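Side-chain contact in uncharacterized conserved protein (PDB 3ERM), which is of unknown function but belongs to the YebG family and forms an assembly of two mostly helical chains: residues Ser59-Met62 against Val68-Ala71. Numbering follows the deposited sequence.
Sequences SIYM and VFAA
F69, on helix 66-74, reaches across to Y61 and M62 near the end of helix 52-63. These two consecutive helices pack across the short link between them through a Met-aromatic contact in which the methionine is modelled as selenomethionine. The CB of F69 points at the neighbouring helix, and CG, anti to the carbonyl carbon (chi1 -76°), sets the ring with one face against M62. Along one side of the ring, CD1 of F69 comes to 3.9 Å from the backbone O of M62. The next atom, CE1 of F69, meets the backbone of the facing helix at M62 CA, 3.8 Å away. CZ of F69 then ends the side chain against the tyrosine, 3.6 Å from Y61 CE2. On the other side of the ring, CD2 and CE2 of F69 face the M62 methyl CE, which is modelled implausibly close, so its exact position is doubtful. M62 lies over one ring face: its CB stands 4.2 Å above the plane, over the centre of the F69 ring. Farther along the same side chain, M62 SE is 4.8 Å from the centroid of the F69 ring and 28° off the ring normal, an oblique approach. The Y61 ring plane is turned 85° from the F69 plane, the two rings meeting obliquely. The site is buried at the two-chain interface: L80 and L83 of the same chain also pack on F69, while M62 and L39 of the second subunit touch M62 and F69, respectively. No hydrogen bond joins the two segments; on the tyrosine side, CE2 of Y61 meets F69 at the edge of its ring, near the ring plane.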
loop_
_atom_site.group_PDB
_atom_site.type_symbol
_atom_site.label_atom_id
_atom_site.label_comp_id
_atom_site.label_asym_id
_atom_site.label_seq_id
_atom_site.Cartn_x
_atom_site.Cartn_y
_atom_site.Cartn_z
ATOM N N SER A 59 0.152 -5.413 5.131
ATOM C CA SER A 59 -1.123 -5.497 4.413
ATOM C C SER A 59 -2.287 -5.145 5.313
ATOM O O SER A 59 -3.182 -4.420 4.878
ATOM C CB SER A 59 -1.340 -6.904 3.857
ATOM O OG SER A 59 -0.495 -7.070 2.748
ATOM N N ILE A 60 -2.272 -5.658 6.552
ATOM C CA ILE A 60 -3.320 -5.369 7.529
ATOM C C ILE A 60 -3.266 -3.896 7.846
ATOM O O ILE A 60 -4.279 -3.267 8.069
ATOM C CB ILE A 60 -3.141 -6.168 8.829
ATOM C CG1 ILE A 60 -3.296 -7.666 8.561
ATOM C CG2 ILE A 60 -4.177 -5.755 9.900
ATOM C CD1 ILE A 60 -3.327 -8.528 9.828
ATOM N N TYR A 61 -2.078 -3.327 7.831
ATOM C CA TYR A 61 -1.931 -1.975 8.303
ATOM C C TYR A 61 -2.522 -1.014 7.283
ATOM O O TYR A 61 -3.283 -0.104 7.625
ATOM C CB TYR A 61 -0.466 -1.644 8.552
ATOM C CG TYR A 61 -0.246 -0.182 8.779
ATOM C CD1 TYR A 61 -0.625 0.416 9.999
ATOM C CD2 TYR A 61 0.265 0.635 7.762
ATOM C CE1 TYR A 61 -0.450 1.802 10.224
ATOM C CE2 TYR A 61 0.443 2.031 7.961
ATOM C CZ TYR A 61 0.100 2.601 9.197
ATOM O OH TYR A 61 0.281 3.960 9.430
HETATM N N MSE A 62 -2.138 -1.227 6.035
HETATM C CA MSE A 62 -2.676 -0.483 4.904
HETATM C C MSE A 62 -4.191 -0.676 4.815
HETATM O O MSE A 62 -4.911 0.303 4.661
HETATM C CB MSE A 62 -2.000 -0.915 3.591
HETATM C CG MSE A 62 -0.493 -0.972 3.692
HETATM SE SE MSE A 62 0.385 -0.949 1.934
HETATM C CE MSE A 62 1.005 0.794 1.965
ATOM N N VAL A 68 -6.798 6.477 3.685
ATOM C CA VAL A 68 -5.630 7.361 3.637
ATOM C C VAL A 68 -4.662 6.908 2.555
ATOM O O VAL A 68 -4.025 7.753 1.891
ATOM C CB VAL A 68 -4.949 7.499 4.979
ATOM C CG1 VAL A 68 -3.661 8.255 4.824
ATOM C CG2 VAL A 68 -5.877 8.231 5.952
ATOM N N PHE A 69 -4.564 5.590 2.357
ATOM C CA PHE A 69 -3.725 5.057 1.275
ATOM C C PHE A 69 -4.334 5.328 -0.105
ATOM O O PHE A 69 -3.620 5.753 -1.017
ATOM C CB PHE A 69 -3.358 3.592 1.515
ATOM C CG PHE A 69 -2.271 3.409 2.585
ATOM C CD1 PHE A 69 -2.602 3.305 3.930
ATOM C CD2 PHE A 69 -0.927 3.364 2.241
ATOM C CE1 PHE A 69 -1.611 3.167 4.905
ATOM C CE2 PHE A 69 0.085 3.209 3.220
ATOM C CZ PHE A 69 -0.260 3.106 4.545
ATOM N N ALA A 70 -5.652 5.145 -0.259
ATOM C CA ALA A 70 -6.335 5.480 -1.509
ATOM C C ALA A 70 -6.069 6.931 -1.911
ATOM O O ALA A 70 -5.795 7.225 -3.091
ATOM C CB ALA A 70 -7.815 5.235 -1.389
ATOM N N ALA A 71 -6.113 7.838 -0.939
ATOM C CA ALA A 71 -5.843 9.260 -1.224
ATOM C C ALA A 71 -4.366 9.444 -1.598
ATOM O O ALA A 71 -4.040 10.145 -2.549
ATOM C CB ALA A 71 -6.219 10.143 -0.032
#